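Local structure of ATP-dependent Clp protease adapter protein CLPS1, chloroplastic (Arabidopsis thaliana, 7D34) at residues N15-V20 with N38-A43; V23-K26 with G30-V33. The protein acts as a small chloroplast adapter that binds the ClpC chaperones and probably selects substrates, including N-degron proteins, for the plastid Clp protease. All coordinates share one frame; numbering follows the deposited sequence.

Interaction 1 of 2, residues N15-V20 with N38-A43. With PHE (phenylalanine), chain D; ALA (alanine), chain E.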
ATOM      1  N   ASN A  15     -16.148  -8.586   3.876  1.00 30.31           N
ATOM      2  CA  ASN A  15     -15.730  -9.443   2.780  1.00 29.28           C
ATOM      3  C   ASN A  15     -14.717 -10.492   3.220  1.00 30.27           C
ATOM      4  O   ASN A  15     -13.876 -10.256   4.095  1.00 25.48           O
ATOM      5  CB  ASN A  15     -15.119  -8.588   1.674  1.00 30.64           C
ATOM      6  CG  ASN A  15     -16.140  -7.716   0.990  1.00 31.24           C
ATOM      7  OD1 ASN A  15     -17.077  -8.208   0.339  1.00 25.10           O
ATOM      8  ND2 ASN A  15     -16.004  -6.406   1.180  1.00 33.27           N
ATOM      9  N   LYS A  16     -14.797 -11.655   2.582  1.00 29.93           N
ATOM     10  CA  LYS A  16     -13.895 -12.747   2.889  1.00 31.89           C
ATOM     11  C   LYS A  16     -12.596 -12.565   2.107  1.00 28.37           C
ATOM     12  O   LYS A  16     -12.585 -11.992   1.012  1.00 24.16           O
ATOM     13  CB  LYS A  16     -14.534 -14.085   2.509  1.00 30.49           C
ATOM     14  CG  LYS A  16     -15.866 -14.416   3.195  1.00 37.70           C
ATOM     15  CD  LYS A  16     -17.023 -13.493   2.769  1.00 44.32           C
ATOM     16  CE  LYS A  16     -17.336 -13.501   1.260  1.00 45.02           C
ATOM     17  NZ  LYS A  16     -17.968 -12.221   0.893  1.00 40.83           N
ATOM     18  N   ARG A  17     -11.487 -13.057   2.675  1.00 27.02           N
ATOM     19  CA  ARG A  17     -10.205 -12.868   2.002  1.00 26.56           C
ATOM     20  C   ARG A  17     -10.256 -13.350   0.558  1.00 27.36           C
ATOM     21  O   ARG A  17      -9.791 -12.660  -0.345  1.00 23.05           O
ATOM     22  CB  ARG A  17      -9.073 -13.575   2.747  1.00 24.77           C
ATOM     23  CG  ARG A  17      -8.875 -13.143   4.203  1.00 26.63           C
ATOM     24  CD  ARG A  17      -7.983 -14.153   4.902  1.00 28.48           C
ATOM     25  NE  ARG A  17      -6.573 -13.874   4.587  1.00 26.83           N
ATOM     26  CZ  ARG A  17      -5.880 -12.840   5.057  1.00 28.46           C
ATOM     27  NH1 ARG A  17      -4.614 -12.673   4.691  1.00 29.61           N
ATOM     28  NH2 ARG A  17      -6.467 -11.970   5.875  1.00 28.27           N
ATOM     29  N   GLU A  18     -10.847 -14.517   0.319  1.00 25.07           N
ATOM     30  CA  GLU A  18     -10.857 -15.085  -1.025  1.00 25.20           C
ATOM     31  C   GLU A  18     -11.715 -14.239  -1.950  1.00 23.10           C
ATOM     32  O   GLU A  18     -11.370 -14.054  -3.118  1.00 21.68           O
ATOM     33  CB  GLU A  18     -11.366 -16.538  -1.046  1.00 27.95           C
ATOM     34  CG  GLU A  18     -11.318 -17.102  -2.472  1.00 32.59           C
ATOM     35  CD  GLU A  18     -11.804 -18.540  -2.594  1.00 38.06           C
ATOM     36  OE1 GLU A  18     -12.533 -18.999  -1.680  1.00 35.52           O
ATOM     37  OE2 GLU A  18     -11.427 -19.208  -3.588  1.00 37.38           O
ATOM     38  N   TYR A  19     -12.852 -13.732  -1.453  1.00 26.85           N
ATOM     39  CA  TYR A  19     -13.689 -12.861  -2.279  1.00 27.38           C
ATOM     40  C   TYR A  19     -12.943 -11.597  -2.696  1.00 24.12           C
ATOM     41  O   TYR A  19     -13.015 -11.184  -3.860  1.00 20.42           O
ATOM     42  CB  TYR A  19     -14.977 -12.455  -1.548  1.00 22.68           C
ATOM     43  CG  TYR A  19     -15.900 -11.595  -2.394  1.00 27.93           C
ATOM     44  CD1 TYR A  19     -16.526 -12.126  -3.505  1.00 31.03           C
ATOM     45  CD2 TYR A  19     -16.104 -10.246  -2.097  1.00 26.67           C
ATOM     46  CE1 TYR A  19     -17.353 -11.346  -4.276  1.00 30.29           C
ATOM     47  CE2 TYR A  19     -16.901  -9.473  -2.850  1.00 26.76           C
ATOM     48  CZ  TYR A  19     -17.539 -10.011  -3.939  1.00 30.64           C
ATOM     49  OH  TYR A  19     -18.339  -9.174  -4.671  1.00 30.39           O
ATOM     50  N   VAL A  20     -12.259 -10.945  -1.745  1.00 24.64           N
ATOM     51  CA  VAL A  20     -11.454  -9.765  -2.063  1.00 22.57           C
ATOM     52  C   VAL A  20     -10.520 -10.072  -3.227  1.00 22.70           C
ATOM     53  O   VAL A  20     -10.416  -9.296  -4.190  1.00 27.49           O
ATOM     54  CB  VAL A  20     -10.671  -9.285  -0.825  1.00 28.84           C
ATOM     55  CG1 VAL A  20      -9.762  -8.136  -1.194  1.00 28.55           C
ATOM     56  CG2 VAL A  20     -11.565  -8.855   0.334  1.00 30.94           C
ATOM     57  N   ASN A  38      -1.429 -10.306  -2.437  1.00 28.12           N
ATOM     58  CA  ASN A  38      -0.582  -9.317  -1.760  1.00 28.08           C
ATOM     59  C   ASN A  38      -1.387  -8.099  -1.350  1.00 26.34           C
ATOM     60  O   ASN A  38      -1.275  -7.619  -0.217  1.00 26.82           O
ATOM     61  CB  ASN A  38       0.601  -8.851  -2.634  1.00 30.22           C
ATOM     62  CG  ASN A  38       1.774  -9.824  -2.603  1.00 29.93           C
ATOM     63  OD1 ASN A  38       1.605 -10.944  -2.139  1.00 32.05           O
ATOM     64  ND2 ASN A  38       2.959  -9.409  -3.089  1.00 38.68           N
ATOM     65  N   ILE A  39      -2.181  -7.572  -2.285  1.00 25.22           N
ATOM     66  CA  ILE A  39      -2.996  -6.392  -2.025  1.00 23.86           C
ATOM     67  C   ILE A  39      -3.977  -6.681  -0.896  1.00 26.68           C
ATOM     68  O   ILE A  39      -4.110  -5.906   0.049  1.00 21.48           O
ATOM     69  CB  ILE A  39      -3.710  -5.939  -3.318  1.00 28.99           C
ATOM     70  CG1 ILE A  39      -2.681  -5.587  -4.403  1.00 27.36           C
ATOM     71  CG2 ILE A  39      -4.580  -4.693  -3.085  1.00 25.55           C
ATOM     72  CD1 ILE A  39      -3.219  -5.247  -5.800  1.00 28.05           C
ATOM     73  N   MET A  40      -4.706  -7.780  -0.991  1.00 29.16           N
ATOM     74  CA  MET A  40      -5.601  -8.155   0.091  1.00 25.93           C
ATOM     75  C   MET A  40      -4.869  -8.272   1.437  1.00 24.57           C
ATOM     76  O   MET A  40      -5.313  -7.701   2.448  1.00 23.28           O
ATOM     77  CB  MET A  40      -6.285  -9.443  -0.310  1.00 23.80           C
ATOM     78  CG  MET A  40      -7.193  -9.947   0.773  1.00 26.56           C
ATOM     79  SD  MET A  40      -6.503 -10.981   2.087  1.00 29.65           S
ATOM     80  CE  MET A  40      -5.879 -12.367   1.181  1.00 20.03           C
ATOM     81  N   GLN A  41      -3.720  -8.971   1.448  1.00 27.77           N
ATOM     82  CA  GLN A  41      -2.909  -9.112   2.660  1.00 28.13           C
ATOM     83  C   GLN A  41      -2.539  -7.739   3.228  1.00 29.68           C
ATOM     84  O   GLN A  41      -2.734  -7.467   4.420  1.00 26.04           O
ATOM     85  CB  GLN A  41      -1.657  -9.935   2.337  1.00 27.75           C
ATOM     86  CG  GLN A  41      -1.855 -11.459   2.511  1.00 29.27           C
ATOM     87  CD  GLN A  41      -0.795 -12.269   1.828  1.00 35.28           C
ATOM     88  OE1 GLN A  41       0.172 -11.722   1.323  1.00 40.18           O
ATOM     89  NE2 GLN A  41      -0.979 -13.587   1.788  1.00 37.09           N
ATOM     90  N   GLU A  42      -2.090  -6.829   2.360  1.00 28.96           N
ATOM     91  CA  GLU A  42      -1.602  -5.530   2.805  1.00 32.23           C
ATOM     92  C   GLU A  42      -2.721  -4.662   3.359  1.00 31.93           C
ATOM     93  O   GLU A  42      -2.523  -3.944   4.337  1.00 28.13           O
ATOM     94  CB  GLU A  42      -0.936  -4.818   1.633  1.00 30.97           C
ATOM     95  CG  GLU A  42       0.473  -5.316   1.381  1.00 35.14           C
ATOM     96  CD  GLU A  42       1.335  -5.342   2.676  1.00 43.67           C
ATOM     97  OE1 GLU A  42       1.805  -4.266   3.119  1.00 45.21           O
ATOM     98  OE2 GLU A  42       1.562  -6.447   3.232  1.00 44.92           O
ATOM     99  N   ALA A  43      -3.893  -4.672   2.731  1.00 28.73           N
ATOM    100  CA  ALA A  43      -5.022  -3.913   3.267  1.00 20.89           C
ATOM    101  C   ALA A  43      -5.471  -4.483   4.601  1.00 25.97           C
ATOM    102  O   ALA A  43      -5.834  -3.739   5.514  1.00 27.03           O
ATOM    103  CB  ALA A  43      -6.177  -3.906   2.265  1.00 21.43           C
TER
HETATM  104  N   PHE D 202     -10.439  -7.992   6.718  1.00 44.22           N
HETATM  105  CA  PHE D 202     -11.230  -8.999   5.950  1.00 41.16           C
HETATM  106  C   PHE D 202     -11.459 -10.264   6.781  1.00 38.68           C
HETATM  107  O   PHE D 202     -10.653 -10.594   7.661  1.00 42.17           O
HETATM  108  CB  PHE D 202     -10.513  -9.339   4.635  1.00 35.59           C
HETATM  109  CG  PHE D 202     -10.142  -8.127   3.803  1.00 31.36           C
HETATM  110  CD1 PHE D 202     -11.115  -7.226   3.385  1.00 34.15           C
HETATM  111  CD2 PHE D 202      -8.824  -7.894   3.434  1.00 27.09           C
HETATM  112  CE1 PHE D 202     -10.775  -6.109   2.616  1.00 32.55           C
HETATM  113  CE2 PHE D 202      -8.480  -6.785   2.664  1.00 23.32           C
HETATM  114  CZ  PHE D 202      -9.460  -5.893   2.254  1.00 25.39           C
HETATM  115  N   ALA E 203     -12.552 -10.973   6.487  1.00 37.44           N
HETATM  116  CA  ALA E 203     -12.960 -12.146   7.268  1.00 33.79           C
HETATM  117  C   ALA E 203     -12.343 -13.479   6.804  1.00 37.91           C
HETATM  118  O   ALA E 203     -11.905 -13.628   5.657  1.00 37.66           O
HETATM  119  CB  ALA E 203     -14.495 -12.258   7.256  1.00 27.09           C

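Interaction 2 of 2, residues V23-K26 with G30-V33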
ATOM      1  N   VAL A  23     -12.474 -10.412  -6.620  1.00 23.82           N
ATOM      2  CA  VAL A  23     -12.896  -9.118  -7.159  1.00 22.95           C
ATOM      3  C   VAL A  23     -11.712  -8.400  -7.803  1.00 24.43           C
ATOM      4  O   VAL A  23     -11.815  -7.852  -8.910  1.00 24.32           O
ATOM      5  CB  VAL A  23     -13.525  -8.258  -6.053  1.00 20.41           C
ATOM      6  CG1 VAL A  23     -13.837  -6.862  -6.584  1.00 25.73           C
ATOM      7  CG2 VAL A  23     -14.793  -8.885  -5.515  1.00 25.61           C
ATOM      8  N   LEU A  24     -10.573  -8.359  -7.106  1.00 25.05           N
ATOM      9  CA  LEU A  24      -9.417  -7.687  -7.686  1.00 20.62           C
ATOM     10  C   LEU A  24      -9.089  -8.274  -9.049  1.00 24.60           C
ATOM     11  O   LEU A  24      -8.818  -7.546 -10.009  1.00 25.47           O
ATOM     12  CB  LEU A  24      -8.199  -7.794  -6.779  1.00 23.36           C
ATOM     13  CG  LEU A  24      -8.285  -6.956  -5.498  1.00 24.64           C
ATOM     14  CD1 LEU A  24      -7.231  -7.328  -4.459  1.00 28.84           C
ATOM     15  CD2 LEU A  24      -8.241  -5.462  -5.862  1.00 24.84           C
ATOM     16  N   MET A  25      -9.086  -9.603  -9.145  1.00 27.06           N
ATOM     17  CA  MET A  25      -8.787 -10.235 -10.421  1.00 32.05           C
ATOM     18  C   MET A  25      -9.826  -9.899 -11.478  1.00 32.46           C
ATOM     19  O   MET A  25      -9.491  -9.731 -12.654  1.00 30.84           O
ATOM     20  CB  MET A  25      -8.737 -11.754 -10.267  1.00 34.45           C
ATOM     21  CG  MET A  25      -7.798 -12.311  -9.246  1.00 40.51           C
ATOM     22  SD  MET A  25      -6.235 -12.661  -9.991  1.00 42.19           S
ATOM     23  CE  MET A  25      -6.648 -14.008 -11.058  1.00 42.69           C
ATOM     24  N   LYS A  26     -11.082  -9.775 -11.068  1.00 29.45           N
ATOM     25  CA  LYS A  26     -12.151  -9.516 -12.022  1.00 28.84           C
ATOM     26  C   LYS A  26     -11.996  -8.160 -12.692  1.00 30.36           C
ATOM     27  O   LYS A  26     -12.012  -8.062 -13.925  1.00 29.28           O
ATOM     28  CB  LYS A  26     -13.514  -9.600 -11.332  1.00 31.83           C
ATOM     29  CG  LYS A  26     -14.669  -9.410 -12.326  1.00 31.52           C
ATOM     30  CD  LYS A  26     -16.035  -9.939 -11.846  1.00 38.93           C
ATOM     31  CE  LYS A  26     -16.681  -8.984 -10.849  1.00 37.88           C
ATOM     32  NZ  LYS A  26     -17.800  -9.658 -10.096  1.00 40.34           N
ATOM     33  N   GLY A  30      -4.729  -6.641 -15.890  1.00 35.39           N
ATOM     34  CA  GLY A  30      -3.392  -7.158 -15.697  1.00 37.70           C
ATOM     35  C   GLY A  30      -3.153  -7.835 -14.373  1.00 35.03           C
ATOM     36  O   GLY A  30      -2.002  -8.137 -14.053  1.00 30.38           O
ATOM     37  N   MET A  31      -4.190  -8.062 -13.586  1.00 31.00           N
ATOM     38  CA  MET A  31      -3.996  -8.491 -12.209  1.00 29.42           C
ATOM     39  C   MET A  31      -3.770  -9.996 -12.118  1.00 32.54           C
ATOM     40  O   MET A  31      -4.546 -10.795 -12.653  1.00 35.25           O
ATOM     41  CB  MET A  31      -5.196  -8.065 -11.365  1.00 28.91           C
ATOM     42  CG  MET A  31      -5.189  -8.556  -9.934  1.00 27.80           C
ATOM     43  SD  MET A  31      -3.963  -7.774  -8.876  1.00 29.03           S
ATOM     44  CE  MET A  31      -4.541  -6.133  -8.993  1.00 27.17           C
ATOM     45  N   THR A  32      -2.684 -10.375 -11.456  1.00 29.47           N
ATOM     46  CA  THR A  32      -2.368 -11.769 -11.204  1.00 24.77           C
ATOM     47  C   THR A  32      -2.929 -12.173  -9.847  1.00 24.10           C
ATOM     48  O   THR A  32      -3.184 -11.336  -8.975  1.00 24.13           O
ATOM     49  CB  THR A  32      -0.851 -12.002 -11.244  1.00 27.24           C
ATOM     50  OG1 THR A  32      -0.250 -11.399 -10.088  1.00 23.78           O
ATOM     51  CG2 THR A  32      -0.207 -11.433 -12.541  1.00 25.29           C
ATOM     52  N   VAL A  33      -3.130 -13.476  -9.667  1.00 25.88           N
ATOM     53  CA  VAL A  33      -3.562 -13.929  -8.355  1.00 24.62           C
ATOM     54  C   VAL A  33      -2.499 -13.631  -7.314  1.00 23.40           C
ATOM     55  O   VAL A  33      -2.822 -13.401  -6.145  1.00 20.19           O
ATOM     56  CB  VAL A  33      -3.920 -15.416  -8.412  1.00 23.15           C
ATOM     57  CG1 VAL A  33      -2.705 -16.227  -8.574  1.00 22.78           C
ATOM     58  CG2 VAL A  33      -4.620 -15.839  -7.184  1.00 25.22           C
TER

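Interaction 1 of 2, residues N15-V20 with N38-A43
The N-degron pocket of this ClpS domain is walled by M40 and V20, which meet where helix 17-27 faces helix 33-46. CG1 of V20 reaches CG of M40 at 3.7 Å, and the two side chains cross at about a right angle. The same CG of M40 lies 3.7 Å from CD2 of the bound phenylalanine. The other V20 methyl, CG2, lies anti to the carbonyl carbon and turns to that ring, 3.5 Å from its CD1. On the far helix, CB of A43 comes within 3.7 Å of CE2 of the same ring, so both helices grip the ligand side chain. The phenylalanine is also hydrogen-bonded to N11, D12 and H44.

M40 leaves its helix with CG anti to the backbone N (chi1 178°), then bends at chi2 and chi3, which carries SD over one face of the R17 guanidinium, 3.5 Å above the plane and over its centre. R17 crosses M40 at about a right angle, with its aliphatic CB 3.7 Å from SD. With an alanine at R17, only CB would remain beside the thioether; SD would lose the guanidinium over it and CG of Q41 its contact with NH1, which is likely to let the end of M40 shift.

Backbone atoms make both hydrogen bonds described here for the bound alanine: its N donates to O of N15, whose ND2 is held by D12 and G70. Past the N-cap residue K16, R17 N donates to the alanine O at 3.1 Å with an N-H...O angle of 152°.

Interaction 2 of 2, residues V23-K26 with G30-V33
M25 and M31 bring two folded thioethers to the turn between helix 17-27 and helix 33-46, on opposite sides of the contact. CG of M25 is anti to the carbonyl carbon (chi1 -56°), and the chain then bends at chi2, an unusual -92°, and at chi3. These bends lay SD alongside the incoming backbone, 3.3 Å from C of T32 and 3.2 Å from N of V33, while CE follows the same direction to V33. The side chains of M25 and V33 cross obliquely, SD standing 3.9 Å from CB.

M31 approaches from the loop with its side chain directed at the helix. Its CG, anti to the backbone N (chi1 175°), sits 3.8 Å from O of L24 and 4.2 Å from SD of M25. Bends at chi2 and chi3 then take the far end of M31 to A36 and I39 of helix 33-46, the residues that L24 also packs against.

T32 points away from this contact: its OG1 takes the hydrogen bond from N of N35, the N-cap bond that starts helix 33-46. No hydrogen bond joins 23-26 to 30-33. The contact therefore rests on van der Waals packing by flexible thioethers against peptide groups and apolar carbons, which implies that shape, rather than directed polar bonding, fits the helix to the turn.

Overall arrangement
Interaction 1 and interaction 2 have centres 11 Å apart and share helix 17-27. In chain order, 15-20 comes first, then 23-26, 30-33 and 38-43, so the turn of interaction 2 falls within the excursion that interaction 1 closes. They also touch directly: CD1 of I39 lies 3.6 Å from CE of M31, and CB of I39 lies 4.0 Å from CD1 of L24. I39 and V20 both reach L9 of strand 5-10, the central strand of the antiparallel sheet. Contacts between the two helices thus run from their connecting turn, through L24 and I39, toward the phenylalanine pocket, with the bound residue about 7 Å from the L24 side chain.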